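Long-range contacts in soluble lytic murein transglycosylase (Escherichia coli, PDB 1QSA), which cleaves the glycosidic bonds between N-acetylmuramic acid and N-acetylglucosamine in peptidoglycan, forming a 1,6-anhydro bond in the N-acetylmuramic acid: residues P467-M472 with A593-Y598; S462-P467 with I529-L534; P353-Q358 with P606-A611; Y364-D369 with D443-R448. One frame throughout, in Å; residues are numbered along the deposited sequence. Where two conformers were deposited one is given.

Contact 1 (P467-M472 with A593-Y598); sequences PQSYAM and AYDAYY. With SO4 (sulfate ion), chain B; SO4 (sulfate ion), chain L.
Ser-469 and Asp-595 make the tight part of this helix-helix contact: OG of Ser-469 donates to OD1 of Asp-595 over 2.6 Å and meets the syn lone pair of that oxygen. A chi1 of -164° sets CG of Asp-595 anti to its backbone N, on the side of the facing helix. Its second oxygen, OD2, lies 3.4 Å from CB of Tyr-470, oblique to the Tyr-470 ring, and forms a salt bridge with Arg-545. Each oxygen of the buried carboxylate therefore has a polar partner. The contact joins helix 582-601 to helix 468-479 of the lysozyme-like Slt domain, the helix that also carries Glu-478, the predicted active-site residue; the axes of the two short segments come within 8.2 Å at 129°. Packing is looser at Met-472 and Tyr-598, whose side chains cross at about a right angle. CB of Met-472 sits over the middle of the Tyr-598 ring, 4.2 Å from its centroid, as a CH-pi contact. The sulfur SD is oblique to the same ring, 5.2 Å from the centroid, in a Met-aromatic contact. A bend at chi3 (81°) lays CE 4.0 Å from CE1 of Tyr-598, while the Tyr-598 hydroxyl bonds to Pro-450 and Trp-481. On the partly exposed side, the helix-start N of Gln-468 donates to O1 of a sulfate ion over 2.7 Å.

Contact 2 (S462-P467 with I529-L534); sequences SGKEIP and IGTSYL
NZ of Lys-464 donates to two acceptors, the carbonyl of Tyr-460 and a water 2.7 Å from NZ that links it to Thr-531 on the facing helix. The water's bond to OG1 of Thr-531 is weak, and its link to OG of Ser-532 is doubtful because that side chain was modelled in two conformers. A turn at chi4 (65°) brings NZ to the water, while the methylenes before it lie across Thr-531, with CE of Lys-464 3.6 Å from OG1 of Thr-531. The Thr-531 hydroxyl also bonds back to the carbonyl of Ile-527, one turn earlier. The contact fastens the loop between helices 454-461 and 468-479 to helix 523-540 within the lysozyme-like Slt domain; on the same helix, OE1 of Gln-535 accepts the backbone N-H groups of Glu-465 and Ile-466. Ile-466 packs the other half. Its CG1 lies between its own backbone N and carbonyl carbon (chi1 49°), and beyond it CD1 makes the apolar contact, 4.0 Å from CD2 of Leu-534. CD1 of Ile-466 also comes 3.5 Å from the carbonyl O of Thr-531, and CG2 of Ile-466 rests on the Leu-534 carbonyl. Leu-534 in turn packs on Tyr-470 and Ile-474 of helix 468-479.

Contact 3 (P353-Q358 with P606-A611); sequences PMVAAQ and PTLMSA
CG of Gln-358 anti to its backbone N (chi1 -173°) and an extended chi2 (153°) carry CD of Gln-358 out from helix 351-359 toward Met-609. There the side-chain amide pairs with both polar backbone groups of one residue. OE1 of Gln-358 accepts the N-H of Met-609 over 2.9 Å, in the plane of the amide carbonyl and on a lone pair. NE2 of Gln-358 donates to the carbonyl O of Met-609 over 3.0 Å, from 42° above that carbonyl's plane. Two bonds on the same amide fix its rotation, and CG2 of Thr-607 packs crosswise against it, 3.5 Å from OE1 of Gln-358. The contact ties helix 351-359 to the loop that follows helix 582-601. At the end of this loop Ser-610 N-caps helix 611-615, and Glu-613 bonds back to the Ser-610 N-H to complete a capping box. Beside the amide, a water donates to the carbonyl O of Met-354 at 2.8 Å and accepts from the backbone N of Leu-608 at 3.2 Å. Next to these polar links the two methyls of Leu-608 part over the helix. CD2 of Leu-608 presses on CG2 of Val-355 at 3.4 Å, tighter than usual van der Waals contact, whereas CD1 of Leu-608 lies 4.0 Å from CB of Met-354. The carbonyl of Leu-608 turns elsewhere, to Arg-545.

Contact 4 (Y364-D369 with D443-R448); sequences YELKID and DHLEER. With SO4 (sulfate ion), chain B; SO4 (sulfate ion), chain H.
Asp-369 and Asp-443 provide the one direct hydrogen bond: N of Asp-369 donates to the carbonyl O of Asp-443 over 2.9 Å, from well above the carbonyl plane. That oxygen also takes the weak N-H bond of Leu-445, which closes an inverse gamma turn centred on His-444, and a CA-H...O contact from Ile-368. A second such contact runs the other way, from CA of His-444 to O of Asp-369 at 3.5 Å. These backbone links join the loop after helix 351-359 to the turn that leads into helix 445-448. CB and O of Asp-369 lie over the same face of the His-444 ring, CB 3.9 Å from the centroid in a CH-pi contact and O offset toward the rim. Apolar contacts meet at CD1 of Leu-445, which touches CD2 of Leu-366 at 3.9 Å and CG1 of Ile-368 at 4.1 Å. Waters add further bridges; one donates to the Asp-369 carbonyl and to OE1 of Glu-447, whose OE2 forms a salt bridge with Arg-421. Among the charged groups, CG of Asp-369 stands anti to its carbonyl carbon (chi1 -70°), beside CB of Asp-443. The carboxylates of Asp-369 and Asp-443 do not bond to each other, but one water donates to OD2 of both. Lys-367 NZ forms a salt bridge to OD1 of Asp-369 at 3.0 Å, on the syn lone pair of OD1, and Arg-349 pairs with OD1 of Asp-443. The edge of the Arg-448 guanidinium holds two sulfate ions. The two close carboxylates, each with a cationic partner and a shared water, can thus probably remain charged together.

How the contacts relate
Contacts 1 and 2 share Pro-467 and lie about 13 Å apart between centres; CA of Ala-471 touches CD2 of Leu-534 at 3.8 Å. Both lie near the predicted active-site residue Glu-478, the side chains of Tyr-470 and Leu-534 being about 9 and 8 Å from that of Glu-478. Arg-545 links contacts 1 and 3, bonding Asp-595 in one and Leu-608 in the other. Tyr-597 of contact 1 reaches contact 4, CE1 lying 3.5 Å from CD2 of Leu-366, and the hydroxyl of Tyr-597 meets a sulfate that Arg-448 also binds. Contacts 3 and 4 join where CB of Pro-353 packs 3.8 Å from CE1 of Tyr-364. Contacts 2 and 4, about 27 Å apart between centres, do not touch.

Contact 1 (P467-M472 with A593-Y598)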
# COMPACT_ATOMS: atom_id res chain seq x y z
N PRO A 467 -7.77 9.27 -24.21
CA PRO A 467 -8.55 8.13 -24.70
C PRO A 467 -9.42 7.53 -23.58
O PRO A 467 -9.04 7.56 -22.40
CB PRO A 467 -7.47 7.13 -25.12
CG PRO A 467 -6.32 7.99 -25.49
CD PRO A 467 -6.32 9.05 -24.39
N GLN A 468 -10.57 6.99 -23.94
CA GLN A 468 -11.44 6.34 -22.94
C GLN A 468 -10.66 5.22 -22.22
O GLN A 468 -10.71 5.11 -21.00
CB GLN A 468 -12.68 5.74 -23.59
CG GLN A 468 -13.67 5.19 -22.57
CD GLN A 468 -14.80 4.41 -23.21
OE1 GLN A 468 -15.22 4.72 -24.32
NE2 GLN A 468 -15.30 3.40 -22.51
N SER A 469 -9.94 4.41 -22.98
CA SER A 469 -9.15 3.30 -22.43
C SER A 469 -8.14 3.79 -21.39
O SER A 469 -7.93 3.14 -20.36
CB SER A 469 -8.42 2.56 -23.57
OG SER A 469 -7.45 3.41 -24.19
N TYR A 470 -7.56 4.95 -21.66
CA TYR A 470 -6.57 5.54 -20.77
C TYR A 470 -7.19 5.97 -19.44
O TYR A 470 -6.62 5.70 -18.38
CB TYR A 470 -5.86 6.70 -21.47
CG TYR A 470 -4.85 7.38 -20.60
CD1 TYR A 470 -3.84 6.65 -19.96
CD2 TYR A 470 -4.92 8.76 -20.35
CE1 TYR A 470 -2.93 7.27 -19.09
CE2 TYR A 470 -4.02 9.39 -19.50
CZ TYR A 470 -3.03 8.64 -18.87
OH TYR A 470 -2.17 9.26 -17.99
N ALA A 471 -8.34 6.65 -19.49
CA ALA A 471 -9.04 7.07 -18.26
C ALA A 471 -9.40 5.83 -17.44
O ALA A 471 -9.26 5.82 -16.21
CB ALA A 471 -10.29 7.86 -18.60
N MET A 472 -9.82 4.77 -18.12
CA MET A 472 -10.16 3.52 -17.46
C MET A 472 -8.94 2.86 -16.81
O MET A 472 -9.05 2.35 -15.70
CB MET A 472 -10.87 2.58 -18.43
CG MET A 472 -12.25 3.11 -18.78
SD MET A 472 -13.12 2.17 -20.04
CE MET A 472 -13.79 0.80 -19.07
N ALA A 593 0.56 -0.65 -19.09
CA ALA A 593 0.18 -2.04 -19.34
C ALA A 593 -1.35 -2.17 -19.33
O ALA A 593 -1.94 -2.81 -20.22
CB ALA A 593 0.80 -2.96 -18.30
N TYR A 594 -2.01 -1.49 -18.39
CA TYR A 594 -3.47 -1.57 -18.26
C TYR A 594 -4.20 -0.92 -19.43
O TYR A 594 -5.25 -1.41 -19.87
CB TYR A 594 -3.94 -0.92 -16.96
CG TYR A 594 -3.47 -1.57 -15.68
CD1 TYR A 594 -2.71 -2.75 -15.67
CD2 TYR A 594 -3.76 -0.98 -14.45
CE1 TYR A 594 -2.26 -3.33 -14.46
CE2 TYR A 594 -3.32 -1.53 -13.25
CZ TYR A 594 -2.57 -2.70 -13.26
OH TYR A 594 -2.09 -3.20 -12.09
N ASP A 595 -3.65 0.17 -19.95
CA ASP A 595 -4.25 0.86 -21.10
C ASP A 595 -4.23 -0.13 -22.29
O ASP A 595 -5.23 -0.26 -23.00
CB ASP A 595 -3.49 2.16 -21.41
CG ASP A 595 -4.29 3.10 -22.30
OD1 ASP A 595 -5.39 2.70 -22.73
OD2 ASP A 595 -3.84 4.23 -22.58
N ALA A 596 -3.13 -0.86 -22.46
CA ALA A 596 -3.05 -1.85 -23.54
C ALA A 596 -4.12 -2.94 -23.35
O ALA A 596 -4.81 -3.30 -24.31
CB ALA A 596 -1.66 -2.46 -23.61
N TYR A 597 -4.30 -3.41 -22.11
CA TYR A 597 -5.33 -4.43 -21.85
C TYR A 597 -6.71 -3.86 -22.18
O TYR A 597 -7.51 -4.53 -22.82
CB TYR A 597 -5.32 -4.86 -20.38
CG TYR A 597 -4.06 -5.53 -19.92
CD1 TYR A 597 -3.29 -6.30 -20.78
CD2 TYR A 597 -3.63 -5.39 -18.59
CE1 TYR A 597 -2.11 -6.91 -20.34
CE2 TYR A 597 -2.46 -5.99 -18.15
CZ TYR A 597 -1.71 -6.75 -19.03
OH TYR A 597 -0.54 -7.32 -18.61
N TYR A 598 -6.97 -2.62 -21.77
CA TYR A 598 -8.26 -2.00 -22.06
C TYR A 598 -8.50 -1.83 -23.54
O TYR A 598 -9.60 -2.09 -24.03
CB TYR A 598 -8.44 -0.69 -21.27
CG TYR A 598 -9.02 -0.98 -19.90
CD1 TYR A 598 -10.33 -1.44 -19.78
CD2 TYR A 598 -8.24 -0.92 -18.75
CE1 TYR A 598 -10.85 -1.85 -18.54
CE2 TYR A 598 -8.76 -1.33 -17.49
CZ TYR A 598 -10.05 -1.81 -17.41
OH TYR A 598 -10.53 -2.31 -16.21
S SO4 B . 0.28 -7.13 -15.14
O1 SO4 B . 0.58 -5.99 -16.03
O2 SO4 B . -0.63 -8.07 -15.84
O3 SO4 B . 1.55 -7.81 -14.82
O4 SO4 B . -0.34 -6.67 -13.89
S SO4 L . -11.24 7.34 -27.75
O1 SO4 L . -11.70 7.57 -26.37
O2 SO4 L . -10.47 6.09 -27.82
O3 SO4 L . -12.41 7.24 -28.65
O4 SO4 L . -10.38 8.46 -28.19

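Contact 2 (S462-P467 with I529-L534)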
# COMPACT_ATOMS: atom_id res chain seq x y z
N SER A 462 -15.54 11.74 -24.43
CA SER A 462 -15.91 12.09 -25.82
C SER A 462 -15.47 13.50 -26.23
O SER A 462 -15.08 13.73 -27.39
CB SER A 462 -17.42 11.94 -26.03
OG SER A 462 -18.15 12.78 -25.17
N GLY A 463 -15.54 14.45 -25.30
CA GLY A 463 -15.15 15.81 -25.60
C GLY A 463 -13.74 16.14 -25.14
O GLY A 463 -13.38 17.30 -25.03
N LYS A 464 -12.95 15.11 -24.83
CA LYS A 464 -11.58 15.32 -24.36
C LYS A 464 -10.60 14.59 -25.27
O LYS A 464 -11.01 13.80 -26.11
CB LYS A 464 -11.44 14.82 -22.92
CG LYS A 464 -12.40 15.50 -21.96
CD LYS A 464 -12.20 14.99 -20.55
CE LYS A 464 -13.01 15.79 -19.53
NZ LYS A 464 -14.50 15.65 -19.72
N GLU A 465 -9.31 14.88 -25.13
CA GLU A 465 -8.30 14.20 -25.93
C GLU A 465 -7.81 12.89 -25.30
O GLU A 465 -7.34 12.00 -26.00
CB GLU A 465 -7.12 15.13 -26.18
CG GLU A 465 -7.52 16.46 -26.83
CD GLU A 465 -6.41 17.48 -26.79
OE1 GLU A 465 -6.13 18.00 -25.69
OE2 GLU A 465 -5.79 17.75 -27.85
N ILE A 466 -7.90 12.79 -23.97
CA ILE A 466 -7.51 11.55 -23.30
C ILE A 466 -8.38 10.40 -23.81
O ILE A 466 -9.60 10.56 -23.95
CB ILE A 466 -7.67 11.62 -21.73
CG1 ILE A 466 -9.06 12.16 -21.34
CG2 ILE A 466 -6.52 12.44 -21.12
CD1 ILE A 466 -9.39 11.93 -19.85
N PRO A 467 -7.77 9.27 -24.21
CA PRO A 467 -8.55 8.13 -24.70
C PRO A 467 -9.42 7.53 -23.58
O PRO A 467 -9.04 7.56 -22.40
CB PRO A 467 -7.47 7.13 -25.12
CG PRO A 467 -6.32 7.99 -25.49
CD PRO A 467 -6.32 9.05 -24.39
N ILE A 529 -14.93 14.80 -12.54
CA ILE A 529 -13.81 15.58 -12.02
C ILE A 529 -12.44 14.95 -12.32
O ILE A 529 -11.48 15.66 -12.66
CB ILE A 529 -13.99 15.84 -10.51
CG1 ILE A 529 -15.26 16.68 -10.31
CG2 ILE A 529 -12.76 16.58 -9.92
CD1 ILE A 529 -15.67 16.89 -8.86
N GLY A 530 -12.39 13.63 -12.26
CA GLY A 530 -11.14 12.93 -12.52
C GLY A 530 -10.71 12.99 -13.97
O GLY A 530 -9.54 13.24 -14.26
N THR A 531 -11.64 12.77 -14.89
CA THR A 531 -11.29 12.87 -16.32
C THR A 531 -10.88 14.30 -16.67
O THR A 531 -10.05 14.53 -17.54
CB THR A 531 -12.43 12.43 -17.28
OG1 THR A 531 -13.62 13.21 -17.06
CG2 THR A 531 -12.72 10.93 -17.14
N SER A 532 -11.48 15.27 -15.99
CA SER A 532 -11.13 16.67 -16.20
C SER A 532 -9.67 16.94 -15.77
O SER A 532 -8.89 17.47 -16.55
CB SER A 532 -12.09 17.61 -15.48
OG SER A 532 -13.33 17.65 -16.16
N TYR A 533 -9.28 16.49 -14.58
CA TYR A 533 -7.90 16.71 -14.14
C TYR A 533 -6.92 15.94 -15.02
O TYR A 533 -5.86 16.46 -15.41
CB TYR A 533 -7.71 16.33 -12.67
CG TYR A 533 -6.34 16.76 -12.15
CD1 TYR A 533 -6.01 18.11 -12.05
CD2 TYR A 533 -5.36 15.81 -11.85
CE1 TYR A 533 -4.71 18.52 -11.69
CE2 TYR A 533 -4.06 16.21 -11.49
CZ TYR A 533 -3.75 17.56 -11.42
OH TYR A 533 -2.45 17.95 -11.14
N LEU A 534 -7.28 14.70 -15.37
CA LEU A 534 -6.42 13.87 -16.22
C LEU A 534 -6.22 14.54 -17.58
O LEU A 534 -5.10 14.59 -18.09
CB LEU A 534 -7.04 12.48 -16.36
CG LEU A 534 -6.18 11.41 -17.07
CD1 LEU A 534 -4.86 11.20 -16.32
CD2 LEU A 534 -6.97 10.12 -17.18
O HOH W 1 -15.40 16.02 -17.16

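Contact 3 (P353-Q358 with P606-A611)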
# COMPACT_ATOMS: atom_id res chain seq x y z
N PRO A 353 7.53 -7.03 -21.11
CA PRO A 353 7.25 -7.95 -22.22
C PRO A 353 6.62 -7.15 -23.38
O PRO A 353 6.91 -7.40 -24.54
CB PRO A 353 6.25 -8.91 -21.59
CG PRO A 353 6.79 -9.08 -20.23
CD PRO A 353 7.20 -7.66 -19.82
N MET A 354 5.78 -6.16 -23.05
CA MET A 354 5.16 -5.33 -24.09
C MET A 354 6.16 -4.37 -24.75
O MET A 354 6.06 -4.08 -25.95
CB MET A 354 4.03 -4.48 -23.48
CG MET A 354 2.84 -5.25 -22.95
SD MET A 354 1.63 -4.11 -22.20
CE MET A 354 0.48 -5.29 -21.52
N VAL A 355 7.10 -3.86 -23.96
CA VAL A 355 8.14 -2.99 -24.48
C VAL A 355 8.96 -3.82 -25.49
O VAL A 355 9.27 -3.35 -26.59
CB VAL A 355 9.11 -2.50 -23.37
CG1 VAL A 355 10.34 -1.87 -24.00
CG2 VAL A 355 8.44 -1.47 -22.46
N ALA A 356 9.29 -5.04 -25.09
CA ALA A 356 10.08 -5.95 -25.91
C ALA A 356 9.45 -6.16 -27.27
O ALA A 356 10.14 -6.07 -28.29
CB ALA A 356 10.30 -7.28 -25.18
N ALA A 357 8.14 -6.41 -27.29
CA ALA A 357 7.41 -6.61 -28.54
C ALA A 357 7.49 -5.36 -29.43
O ALA A 357 7.79 -5.47 -30.62
CB ALA A 357 5.96 -6.97 -28.24
N GLN A 358 7.23 -4.18 -28.85
CA GLN A 358 7.29 -2.95 -29.62
C GLN A 358 8.71 -2.67 -30.13
O GLN A 358 8.89 -2.23 -31.26
CB GLN A 358 6.77 -1.76 -28.80
CG GLN A 358 6.65 -0.47 -29.62
CD GLN A 358 5.60 0.52 -29.11
OE1 GLN A 358 4.96 0.30 -28.08
NE2 GLN A 358 5.43 1.62 -29.83
N PRO A 606 -3.45 -3.39 -29.05
CA PRO A 606 -2.78 -3.03 -27.80
C PRO A 606 -1.30 -2.65 -27.81
O PRO A 606 -0.59 -2.95 -26.85
CB PRO A 606 -3.06 -4.25 -26.92
CG PRO A 606 -3.02 -5.39 -27.88
CD PRO A 606 -3.63 -4.85 -29.17
N THR A 607 -0.84 -1.94 -28.84
CA THR A 607 0.56 -1.51 -28.90
C THR A 607 0.84 -0.68 -27.64
O THR A 607 0.04 0.17 -27.28
CB THR A 607 0.84 -0.67 -30.16
OG1 THR A 607 0.38 -1.39 -31.32
CG2 THR A 607 2.35 -0.40 -30.31
N LEU A 608 1.96 -0.92 -26.98
CA LEU A 608 2.26 -0.22 -25.73
C LEU A 608 2.27 1.31 -25.76
O LEU A 608 1.72 1.96 -24.86
CB LEU A 608 3.57 -0.73 -25.13
CG LEU A 608 3.87 -0.14 -23.74
CD1 LEU A 608 2.90 -0.73 -22.72
CD2 LEU A 608 5.31 -0.43 -23.36
N MET A 609 2.97 1.87 -26.75
CA MET A 609 3.08 3.32 -26.88
C MET A 609 2.72 3.77 -28.29
O MET A 609 2.86 3.01 -29.26
CB MET A 609 4.51 3.79 -26.58
CG MET A 609 5.01 3.44 -25.17
SD MET A 609 6.56 4.27 -24.79
CE MET A 609 7.16 3.31 -23.42
N SER A 610 2.28 5.02 -28.40
CA SER A 610 1.97 5.61 -29.70
C SER A 610 3.32 5.88 -30.38
O SER A 610 4.37 5.89 -29.72
CB SER A 610 1.21 6.93 -29.53
OG SER A 610 2.05 7.95 -29.00
N ALA A 611 3.31 6.08 -31.69
CA ALA A 611 4.56 6.36 -32.41
C ALA A 611 5.21 7.62 -31.83
O ALA A 611 6.42 7.68 -31.67
CB ALA A 611 4.27 6.57 -33.89
O HOH W 2 3.70 -3.60 -27.43

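Contact 4 (Y364-D369 with D443-R448)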
# COMPACT_ATOMS: atom_id res chain seq x y z
N TYR A 364 2.40 -8.00 -29.63
CA TYR A 364 2.43 -8.66 -28.34
C TYR A 364 1.22 -9.61 -28.22
O TYR A 364 0.11 -9.25 -28.60
CB TYR A 364 2.40 -7.63 -27.21
CG TYR A 364 2.36 -8.26 -25.83
CD1 TYR A 364 3.50 -8.83 -25.28
CD2 TYR A 364 1.17 -8.33 -25.11
CE1 TYR A 364 3.45 -9.46 -24.03
CE2 TYR A 364 1.11 -8.95 -23.87
CZ TYR A 364 2.26 -9.52 -23.34
OH TYR A 364 2.21 -10.17 -22.13
N GLU A 365 1.47 -10.81 -27.73
CA GLU A 365 0.42 -11.81 -27.55
C GLU A 365 -0.08 -11.85 -26.12
O GLU A 365 0.67 -12.19 -25.20
CB GLU A 365 0.90 -13.19 -27.97
CG GLU A 365 1.14 -13.35 -29.46
CD GLU A 365 1.56 -14.76 -29.85
OE1 GLU A 365 2.29 -15.41 -29.06
OE2 GLU A 365 1.17 -15.22 -30.94
N LEU A 366 -1.34 -11.47 -25.92
CA LEU A 366 -1.93 -11.50 -24.60
C LEU A 366 -2.33 -12.92 -24.24
O LEU A 366 -3.00 -13.59 -25.03
CB LEU A 366 -3.18 -10.63 -24.54
CG LEU A 366 -3.05 -9.11 -24.47
CD1 LEU A 366 -4.43 -8.52 -24.27
CD2 LEU A 366 -2.19 -8.75 -23.30
N LYS A 367 -1.87 -13.40 -23.10
CA LYS A 367 -2.26 -14.72 -22.64
C LYS A 367 -3.51 -14.49 -21.80
O LYS A 367 -3.48 -13.75 -20.82
CB LYS A 367 -1.17 -15.36 -21.78
CG LYS A 367 -1.61 -16.67 -21.14
CD LYS A 367 -0.46 -17.40 -20.46
CE LYS A 367 -0.96 -18.62 -19.70
NZ LYS A 367 -1.74 -19.56 -20.55
N ILE A 368 -4.64 -15.05 -22.24
CA ILE A 368 -5.89 -14.89 -21.50
C ILE A 368 -6.47 -16.24 -21.08
O ILE A 368 -6.97 -16.99 -21.93
CB ILE A 368 -6.95 -14.12 -22.33
CG1 ILE A 368 -6.38 -12.78 -22.79
CG2 ILE A 368 -8.21 -13.87 -21.49
CD1 ILE A 368 -7.28 -12.00 -23.72
N ASP A 369 -6.32 -16.59 -19.81
CA ASP A 369 -6.87 -17.83 -19.25
C ASP A 369 -8.34 -17.55 -18.96
O ASP A 369 -8.67 -16.49 -18.44
CB ASP A 369 -6.19 -18.20 -17.93
CG ASP A 369 -4.75 -18.64 -18.11
OD1 ASP A 369 -4.27 -18.74 -19.26
OD2 ASP A 369 -4.09 -18.88 -17.07
N ASP A 443 -3.29 -14.30 -15.11
CA ASP A 443 -3.54 -14.42 -16.54
C ASP A 443 -5.03 -14.41 -16.91
O ASP A 443 -5.36 -14.51 -18.10
CB ASP A 443 -2.83 -15.65 -17.12
CG ASP A 443 -1.32 -15.54 -17.05
OD1 ASP A 443 -0.77 -14.49 -17.46
OD2 ASP A 443 -0.67 -16.50 -16.58
N HIS A 444 -5.92 -14.30 -15.92
CA HIS A 444 -7.36 -14.21 -16.19
C HIS A 444 -7.65 -12.73 -16.46
O HIS A 444 -8.37 -12.05 -15.71
CB HIS A 444 -8.18 -14.70 -14.99
CG HIS A 444 -8.26 -16.18 -14.88
ND1 HIS A 444 -7.16 -16.98 -14.65
CD2 HIS A 444 -9.32 -17.03 -14.98
CE1 HIS A 444 -7.54 -18.25 -14.60
NE2 HIS A 444 -8.84 -18.30 -14.80
N LEU A 445 -7.10 -12.23 -17.56
CA LEU A 445 -7.20 -10.81 -17.89
C LEU A 445 -8.58 -10.18 -17.98
O LEU A 445 -8.75 -9.02 -17.59
CB LEU A 445 -6.37 -10.48 -19.14
CG LEU A 445 -4.88 -10.81 -19.06
CD1 LEU A 445 -4.18 -10.33 -20.35
CD2 LEU A 445 -4.24 -10.18 -17.83
N GLU A 446 -9.57 -10.92 -18.49
CA GLU A 446 -10.90 -10.34 -18.64
C GLU A 446 -11.51 -9.94 -17.29
O GLU A 446 -12.12 -8.89 -17.18
CB GLU A 446 -11.85 -11.30 -19.39
CG GLU A 446 -13.08 -10.56 -19.88
CD GLU A 446 -13.99 -11.37 -20.77
OE1 GLU A 446 -13.95 -12.61 -20.71
OE2 GLU A 446 -14.77 -10.74 -21.52
N GLU A 447 -11.33 -10.80 -16.29
CA GLU A 447 -11.85 -10.55 -14.94
C GLU A 447 -11.01 -9.52 -14.19
O GLU A 447 -11.52 -8.81 -13.31
CB GLU A 447 -11.95 -11.85 -14.13
CG GLU A 447 -12.99 -12.86 -14.67
CD GLU A 447 -12.52 -13.61 -15.90
OE1 GLU A 447 -11.30 -13.81 -16.08
OE2 GLU A 447 -13.38 -14.02 -16.71
N ARG A 448 -9.72 -9.44 -14.52
CA ARG A 448 -8.83 -8.47 -13.89
C ARG A 448 -9.03 -7.06 -14.45
O ARG A 448 -8.74 -6.07 -13.77
CB ARG A 448 -7.35 -8.83 -14.14
CG ARG A 448 -6.86 -10.15 -13.48
CD ARG A 448 -5.34 -10.34 -13.68
NE ARG A 448 -4.59 -9.28 -13.02
CZ ARG A 448 -3.43 -8.79 -13.45
NH1 ARG A 448 -2.82 -9.32 -14.51
NH2 ARG A 448 -2.85 -7.80 -12.79
S SO4 B . 0.28 -7.13 -15.14
O1 SO4 B . 0.58 -5.99 -16.03
O2 SO4 B . -0.63 -8.07 -15.84
O3 SO4 B . 1.55 -7.81 -14.82
O4 SO4 B . -0.34 -6.67 -13.89
S SO4 H . -3.47 -5.98 -9.55
O1 SO4 H . -2.94 -5.69 -10.89
O2 SO4 H . -2.42 -5.75 -8.54
O3 SO4 H . -4.61 -5.08 -9.27
O4 SO4 H . -3.92 -7.37 -9.49
O HOH W 3 -1.60 -12.57 -19.28
O HOH W 4 -10.00 -14.08 -18.37
O HOH W 5 -1.49 -19.06 -16.59